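Local coordinates for dihydrofolate reductase (Schistosoma mansoni, PDB 3VCO), which catalyses the NADPH-dependent reduction of 7,8-dihydrofolate to tetrahydrofolate, a key step in folate metabolism that supports thymidylate, purine and glycine synthesis, at residues E50-K53 with T54-K58; K82-D86 with R87-V91; I113-L116 with Y117-E120. All coordinates share one frame; numbering follows the deposited sequence.

Contact 1 of 3, residues E50-K53 with T54-K58; sequences EFFK and TVTTK
The rings of Phe51 and Phe52 each carry a methyl group from one turn further along the same helix. Val55 CG2 lies over one face of Phe51, offset toward the rim and 3.6 Å from CE1, while Thr56 CG2 sits over the centre of one face of the Phe52 ring. Both are i to i+4 CH-pi contacts in the C-terminal half of helix 46-57, the helix whose residues 48-53 probably bind substrate, as inferred from related dihydrofolate reductases. Phe51 also stacks on Phe195, and Val55 reaches Tyr151 and Phe129 of the central sheet.

Three threonines turn their hydroxyls back onto the helix. Thr54 OG1 donates to Glu50 O at 3.0 Å, and Thr54 N reaches that oxygen from the other face of its carbonyl plane. Phe52 O also accepts two donors, Thr56 N nearly in line with the C=O and OG1 from above the carbonyl plane. With chi1 at 63°, Thr56 OG1 stands between its own backbone N and carbonyl carbon, while CG2 points to the Phe52 ring. Near the helix end the Lys53 aliphatic chain bends past Thr57, CD lying 3.5 Å from OG1, and that hydroxyl makes a weak bond to Lys53 O at 2.9 Å.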
loop_
_atom_site.group_PDB
_atom_site.type_symbol
_atom_site.label_atom_id
_atom_site.label_comp_id
_atom_site.label_asym_id
_atom_site.label_seq_id
_atom_site.Cartn_x
_atom_site.Cartn_y
_atom_site.Cartn_z
ATOM N N GLU A 50 -10.940 4.012 -5.536
ATOM C CA GLU A 50 -11.273 2.960 -6.497
ATOM C C GLU A 50 -10.040 2.143 -6.893
ATOM O O GLU A 50 -10.090 0.925 -6.895
ATOM C CB GLU A 50 -11.876 3.533 -7.772
ATOM C CG GLU A 50 -12.979 4.534 -7.566
ATOM C CD GLU A 50 -13.387 5.198 -8.885
ATOM O OE1 GLU A 50 -13.179 4.576 -9.955
ATOM O OE2 GLU A 50 -13.897 6.345 -8.852
ATOM N N PHE A 51 -8.955 2.835 -7.260
ATOM C CA PHE A 51 -7.689 2.224 -7.647
ATOM C C PHE A 51 -7.159 1.392 -6.495
ATOM O O PHE A 51 -6.876 0.200 -6.644
ATOM C CB PHE A 51 -6.688 3.316 -8.068
ATOM C CG PHE A 51 -5.255 2.821 -8.264
ATOM C CD1 PHE A 51 -4.910 2.056 -9.371
ATOM C CD2 PHE A 51 -4.260 3.173 -7.370
ATOM C CE1 PHE A 51 -3.594 1.617 -9.561
ATOM C CE2 PHE A 51 -2.967 2.738 -7.547
ATOM C CZ PHE A 51 -2.630 1.973 -8.661
ATOM N N PHE A 52 -7.108 2.007 -5.318
ATOM C CA PHE A 52 -6.670 1.327 -4.111
ATOM C C PHE A 52 -7.493 0.068 -3.821
ATOM O O PHE A 52 -6.927 -1.000 -3.660
ATOM C CB PHE A 52 -6.741 2.266 -2.928
ATOM C CG PHE A 52 -6.245 1.673 -1.655
ATOM C CD1 PHE A 52 -4.926 1.811 -1.275
ATOM C CD2 PHE A 52 -7.111 1.026 -0.803
ATOM C CE1 PHE A 52 -4.492 1.264 -0.046
ATOM C CE2 PHE A 52 -6.680 0.480 0.389
ATOM C CZ PHE A 52 -5.384 0.596 0.770
ATOM N N LYS A 53 -8.812 0.219 -3.743
ATOM C CA LYS A 53 -9.731 -0.895 -3.504
ATOM C C LYS A 53 -9.520 -2.065 -4.472
ATOM O O LYS A 53 -9.326 -3.211 -4.050
ATOM C CB LYS A 53 -11.191 -0.427 -3.566
ATOM C CG LYS A 53 -12.214 -1.565 -3.450
ATOM C CD LYS A 53 -12.363 -2.055 -2.022
ATOM C CE LYS A 53 -13.587 -2.982 -1.878
ATOM N NZ LYS A 53 -13.999 -3.152 -0.462
ATOM N N THR A 54 -9.567 -1.767 -5.760
ATOM C CA THR A 54 -9.283 -2.747 -6.810
ATOM C C THR A 54 -7.933 -3.465 -6.658
ATOM O O THR A 54 -7.890 -4.695 -6.588
ATOM C CB THR A 54 -9.348 -2.096 -8.205
ATOM O OG1 THR A 54 -10.666 -1.576 -8.410
ATOM C CG2 THR A 54 -9.044 -3.111 -9.290
ATOM N N VAL A 55 -6.851 -2.694 -6.592
ATOM C CA VAL A 55 -5.495 -3.231 -6.494
ATOM C C VAL A 55 -5.404 -4.139 -5.283
ATOM O O VAL A 55 -4.941 -5.270 -5.397
ATOM C CB VAL A 55 -4.420 -2.082 -6.432
ATOM C CG1 VAL A 55 -3.070 -2.565 -5.944
ATOM C CG2 VAL A 55 -4.266 -1.427 -7.787
ATOM N N THR A 56 -5.887 -3.678 -4.132
ATOM C CA THR A 56 -5.678 -4.444 -2.906
ATOM C C THR A 56 -6.678 -5.535 -2.645
ATOM O O THR A 56 -6.419 -6.405 -1.841
ATOM C CB THR A 56 -5.615 -3.542 -1.649
ATOM O OG1 THR A 56 -6.872 -2.886 -1.482
ATOM C CG2 THR A 56 -4.401 -2.481 -1.788
ATOM N N THR A 57 -7.831 -5.495 -3.293
ATOM C CA THR A 57 -8.851 -6.476 -2.956
ATOM C C THR A 57 -8.862 -7.642 -3.918
ATOM O O THR A 57 -9.123 -8.791 -3.517
ATOM C CB THR A 57 -10.243 -5.831 -2.879
ATOM O OG1 THR A 57 -10.229 -4.843 -1.845
ATOM C CG2 THR A 57 -11.316 -6.862 -2.581
ATOM N N LYS A 58 -8.565 -7.359 -5.175
ATOM C CA LYS A 58 -8.594 -8.411 -6.189
ATOM C C LYS A 58 -7.665 -9.581 -5.876
ATOM O O LYS A 58 -6.452 -9.420 -5.776
ATOM C CB LYS A 58 -8.237 -7.874 -7.567
ATOM C CG LYS A 58 -8.440 -8.928 -8.660
ATOM C CD LYS A 58 -9.877 -9.465 -8.618
ATOM C CE LYS A 58 -10.119 -10.617 -9.618
ATOM N NZ LYS A 58 -9.872 -10.232 -11.043
#

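Contact 2 of 3, residues K82-D86 with R87-V91; sequences KPLKD and RINIV
Arg87, the last residue of a type II beta turn that starts at Leu84, folds its side chain back over that turn. From CB and CG, which rest against the carbonyl group of Asp86, the chain runs to CD, bends at chi3 (-81°), and brings the guanidinium round to Lys85. NE and NH2 both donate to Lys85 O, each at 2.9 Å. This is a side-on grip on a single atom, and the oxygen lies close to the guanidinium plane. Seen from the carbonyl, the two donors differ: NH2 arrives in plane on a lone pair, whereas NE stands above the plane. CZ has Leu84 CB over one face at 3.5 Å, centred on the group. NH1 points to helix 46-57.

Asp86, at the third position of the turn, has a left-handed conformation (phi 70°). The turn leads the loop after helix 71-76 into strand 88-92 of the central sheet. Just past it, the Asn89 amide pairs with the backbone of Leu84 through both its ends. OD1 accepts from Leu84 N at 2.8 Å, and ND2 donates to Leu84 O at 3.0 Å, in the carbonyl plane and on a lone pair. Pro83, which follows a cis peptide bond, rests its CB against OD1 at 3.5 Å.

Asn89 is buried, and these two bonds occupy OD1 and one N-H of ND2, which also bonds weakly to Arg87 O; together they indicate which end is oxygen. The double grip on Lys85 O restrains rotation of the Arg87 guanidinium. That preset orientation would suit the residue's probable part in binding substrate, inferred from relatives, where the corresponding arginine binds the alpha-carboxylate of the folate glutamate tail.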
loop_
_atom_site.group_PDB
_atom_site.type_symbol
_atom_site.label_atom_id
_atom_site.label_comp_id
_atom_site.label_asym_id
_atom_site.label_seq_id
_atom_site.Cartn_x
_atom_site.Cartn_y
_atom_site.Cartn_z
ATOM N N LYS A 82 -12.732 1.352 7.794
ATOM C CA LYS A 82 -11.904 0.484 8.645
ATOM C C LYS A 82 -12.724 -0.624 9.310
ATOM O O LYS A 82 -13.815 -0.338 9.809
ATOM C CB LYS A 82 -11.410 1.328 9.822
ATOM C CG LYS A 82 -9.985 1.801 9.829
ATOM C CD LYS A 82 -9.656 2.128 11.271
ATOM C CE LYS A 82 -9.035 3.459 11.462
ATOM N NZ LYS A 82 -8.496 3.570 12.830
ATOM N N PRO A 83 -12.205 -1.874 9.384
ATOM C CA PRO A 83 -11.033 -2.486 8.730
ATOM C C PRO A 83 -11.356 -2.604 7.243
ATOM O O PRO A 83 -12.515 -2.523 6.852
ATOM C CB PRO A 83 -10.976 -3.883 9.328
ATOM C CG PRO A 83 -11.782 -3.793 10.643
ATOM C CD PRO A 83 -12.834 -2.784 10.371
ATOM N N LEU A 84 -10.342 -2.740 6.413
ATOM C CA LEU A 84 -10.568 -2.804 4.980
ATOM C C LEU A 84 -11.209 -4.140 4.673
ATOM O O LEU A 84 -10.601 -5.178 4.934
ATOM C CB LEU A 84 -9.223 -2.689 4.318
ATOM C CG LEU A 84 -8.599 -1.336 4.639
ATOM C CD1 LEU A 84 -7.204 -1.206 4.009
ATOM C CD2 LEU A 84 -9.531 -0.274 4.100
ATOM N N LYS A 85 -12.434 -4.130 4.152
ATOM C CA LYS A 85 -13.166 -5.383 3.938
ATOM C C LYS A 85 -12.485 -6.326 2.938
ATOM O O LYS A 85 -11.886 -5.878 1.963
ATOM C CB LYS A 85 -14.628 -5.109 3.514
ATOM C CG LYS A 85 -14.794 -3.944 2.568
ATOM C CD LYS A 85 -16.291 -3.586 2.338
ATOM C CE LYS A 85 -16.444 -2.293 1.531
ATOM N NZ LYS A 85 -17.871 -1.892 1.330
ATOM N N ASP A 86 -12.607 -7.625 3.177
ATOM C CA ASP A 86 -12.154 -8.634 2.211
ATOM C C ASP A 86 -10.644 -8.724 2.052
ATOM O O ASP A 86 -10.147 -9.309 1.078
ATOM C CB ASP A 86 -12.838 -8.436 0.850
ATOM C CG ASP A 86 -14.341 -8.744 0.905
ATOM O OD1 ASP A 86 -14.722 -9.736 1.571
ATOM O OD2 ASP A 86 -15.142 -7.992 0.298
ATOM N N ARG A 87 -9.930 -8.152 3.027
ATOM C CA ARG A 87 -8.483 -8.218 3.091
ATOM C C ARG A 87 -8.097 -8.549 4.493
ATOM O O ARG A 87 -8.807 -8.211 5.444
ATOM C CB ARG A 87 -7.864 -6.846 2.689
ATOM C CG ARG A 87 -8.019 -6.567 1.210
ATOM C CD ARG A 87 -8.076 -5.078 0.954
ATOM N NE ARG A 87 -9.423 -4.617 1.212
ATOM C CZ ARG A 87 -9.869 -3.398 0.972
ATOM N NH1 ARG A 87 -9.078 -2.480 0.414
ATOM N NH2 ARG A 87 -11.140 -3.117 1.254
ATOM N N ILE A 88 -6.976 -9.224 4.640
ATOM C CA ILE A 88 -6.423 -9.470 5.962
ATOM C C ILE A 88 -5.706 -8.177 6.322
ATOM O O ILE A 88 -4.780 -7.768 5.625
ATOM C CB ILE A 88 -5.393 -10.618 5.893
ATOM C CG1 ILE A 88 -6.085 -11.929 5.466
ATOM C CG2 ILE A 88 -4.629 -10.766 7.241
ATOM C CD1 ILE A 88 -5.146 -12.926 4.888
ATOM N N ASN A 89 -6.164 -7.514 7.372
ATOM C CA ASN A 89 -5.553 -6.269 7.857
ATOM C C ASN A 89 -4.487 -6.554 8.909
ATOM O O ASN A 89 -4.762 -7.212 9.930
ATOM C CB ASN A 89 -6.602 -5.367 8.524
ATOM C CG ASN A 89 -7.611 -4.798 7.555
ATOM O OD1 ASN A 89 -7.908 -3.605 7.608
ATOM N ND2 ASN A 89 -8.131 -5.633 6.655
ATOM N N ILE A 90 -3.289 -6.016 8.709
ATOM C CA ILE A 90 -2.227 -6.227 9.678
ATOM C C ILE A 90 -1.565 -4.880 9.959
ATOM O O ILE A 90 -1.140 -4.204 9.041
ATOM C CB ILE A 90 -1.129 -7.183 9.141
ATOM C CG1 ILE A 90 -1.720 -8.548 8.829
ATOM C CG2 ILE A 90 0.004 -7.375 10.192
ATOM C CD1 ILE A 90 -0.717 -9.480 8.226
ATOM N N VAL A 91 -1.542 -4.485 11.223
ATOM C CA VAL A 91 -0.890 -3.232 11.575
ATOM C C VAL A 91 0.436 -3.562 12.271
ATOM O O VAL A 91 0.454 -4.399 13.167
ATOM C CB VAL A 91 -1.794 -2.388 12.507
ATOM C CG1 VAL A 91 -1.094 -1.085 12.914
ATOM C CG2 VAL A 91 -3.142 -2.060 11.805
#

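Contact 3 of 3, residues I113-L116 with Y117-E120; sequences IDLL and YNEE
Helix 109-116 closes with Tyr117 N still donating to Ile113 O, 3.0 Å away in the i to i+4 pattern, while Asn118 N turns to Leu115 O at 3.0 Å, an i to i+3 bond whose donor stands well above the carbonyl plane. The side chains of Ile113 and Tyr117 then run side by side in the same direction. Ile113 CG2 meets the CD2 and CE2 side of the tyrosine ring, 3.8 Å from CD2. The ring turns an edge to the helix backbone, so that Ile113 O lies in its plane, 3.3 Å from CD2. Met21 touches both of these side chains.

Beyond the helix the chain, as modelled, forms an Asx turn: Asn118 OD1 accepts from Glu120 N at 3.0 Å. This starts the loop that leads to strand 125-130, so the contact marks the change from helix to connection at the surface of the alpha/beta fold. Asn118 has chi1 at 85°, which swings its amide back alongside Leu115. There OD1 sits only 2.8 Å from Leu115 O, a strained approach of two acceptors that leaves the exact placement of the amide somewhat doubtful. Leu116, which is buried, packs against Val128 of strand 125-130 and Phe121 of the loop; Leu115 reaches Gln104 and Val106 of strand 104-106.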
loop_
_atom_site.group_PDB
_atom_site.type_symbol
_atom_site.label_atom_id
_atom_site.label_comp_id
_atom_site.label_asym_id
_atom_site.label_seq_id
_atom_site.Cartn_x
_atom_site.Cartn_y
_atom_site.Cartn_z
ATOM N N ILE A 113 5.031 -10.868 7.991
ATOM C CA ILE A 113 5.264 -11.900 6.958
ATOM C C ILE A 113 5.226 -13.313 7.535
ATOM O O ILE A 113 4.623 -14.227 6.949
ATOM C CB ILE A 113 6.559 -11.648 6.184
ATOM C CG1 ILE A 113 6.489 -10.282 5.509
ATOM C CG2 ILE A 113 6.814 -12.732 5.133
ATOM C CD1 ILE A 113 5.238 -10.092 4.653
ATOM N N ASP A 114 5.834 -13.503 8.697
ATOM C CA ASP A 114 5.744 -14.805 9.365
ATOM C C ASP A 114 4.311 -15.195 9.662
ATOM O O ASP A 114 3.915 -16.359 9.532
ATOM C CB ASP A 114 6.536 -14.771 10.662
ATOM C CG ASP A 114 8.044 -14.605 10.428
ATOM O OD1 ASP A 114 8.512 -14.680 9.260
ATOM O OD2 ASP A 114 8.761 -14.396 11.429
ATOM N N LEU A 115 3.540 -14.217 10.116
ATOM C CA LEU A 115 2.135 -14.431 10.430
ATOM C C LEU A 115 1.354 -14.875 9.178
ATOM O O LEU A 115 0.563 -15.797 9.246
ATOM C CB LEU A 115 1.531 -13.146 11.006
ATOM C CG LEU A 115 0.047 -13.180 11.379
ATOM C CD1 LEU A 115 -0.234 -14.409 12.266
ATOM C CD2 LEU A 115 -0.323 -11.925 12.098
ATOM N N LEU A 116 1.594 -14.214 8.049
ATOM C CA LEU A 116 0.972 -14.593 6.770
ATOM C C LEU A 116 1.408 -15.947 6.228
ATOM O O LEU A 116 0.678 -16.614 5.476
ATOM C CB LEU A 116 1.271 -13.525 5.726
ATOM C CG LEU A 116 0.568 -12.211 6.075
ATOM C CD1 LEU A 116 0.955 -11.146 5.111
ATOM C CD2 LEU A 116 -0.938 -12.414 6.095
ATOM N N TYR A 117 2.609 -16.365 6.587
ATOM C CA TYR A 117 2.966 -17.746 6.325
ATOM C C TYR A 117 2.652 -18.726 7.486
ATOM O O TYR A 117 2.976 -19.913 7.412
ATOM C CB TYR A 117 4.423 -17.861 5.912
ATOM C CG TYR A 117 4.743 -17.379 4.491
ATOM C CD1 TYR A 117 4.651 -18.242 3.393
ATOM C CD2 TYR A 117 5.173 -16.083 4.262
ATOM C CE1 TYR A 117 4.973 -17.803 2.096
ATOM C CE2 TYR A 117 5.506 -15.633 2.989
ATOM C CZ TYR A 117 5.411 -16.494 1.902
ATOM O OH TYR A 117 5.745 -16.014 0.637
ATOM N N ASN A 118 2.048 -18.268 8.572
ATOM C CA ASN A 118 1.714 -19.266 9.599
ATOM C C ASN A 118 0.358 -19.930 9.342
ATOM O O ASN A 118 -0.432 -19.471 8.485
ATOM C CB ASN A 118 1.890 -18.757 11.051
ATOM C CG ASN A 118 0.683 -18.001 11.593
ATOM O OD1 ASN A 118 -0.353 -17.855 10.943
ATOM N ND2 ASN A 118 0.827 -17.511 12.819
ATOM N N GLU A 119 0.089 -20.976 10.100
ATOM C CA GLU A 119 -1.053 -21.850 9.846
ATOM C C GLU A 119 -2.395 -21.116 9.778
ATOM O O GLU A 119 -3.339 -21.564 9.118
ATOM C CB GLU A 119 -1.102 -22.972 10.887
ATOM C CG GLU A 119 0.021 -23.998 10.747
ATOM C CD GLU A 119 -0.034 -24.766 9.427
ATOM O OE1 GLU A 119 0.463 -24.251 8.398
ATOM O OE2 GLU A 119 -0.583 -25.888 9.422
ATOM N N GLU A 120 -2.472 -19.986 10.459
ATOM C CA GLU A 120 -3.712 -19.249 10.501
ATOM C C GLU A 120 -4.033 -18.545 9.177
ATOM O O GLU A 120 -5.207 -18.352 8.845
ATOM C CB GLU A 120 -3.719 -18.268 11.665
ATOM C CG GLU A 120 -5.096 -17.679 11.874
ATOM C CD GLU A 120 -5.157 -16.586 12.909
ATOM O OE1 GLU A 120 -4.243 -16.497 13.759
ATOM O OE2 GLU A 120 -6.141 -15.814 12.863
#

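In the fold
Contacts 1 and 2 meet directly although their centres are 12 Å apart. Thr56 OG1 and Arg87 NH1 are 2.9 Å apart in a probable hydrogen bond, and Thr57 OG1 packs near Arg87 NE. Lys53 NZ comes within 3.3 Å of Arg87 NH2; both residues belong to the substrate site inferred from relatives, so this cluster of positive groups is consistent with a place for the anionic tail of folate. Contact 3 lies further out. Its Leu116 CD2 touches Ile90 CD1 of contact 2 at 3.6 Å, packing helix 109-116 against strand 88-92, whereas the nearest atoms of contacts 1 and 3 are about 11 Å apart.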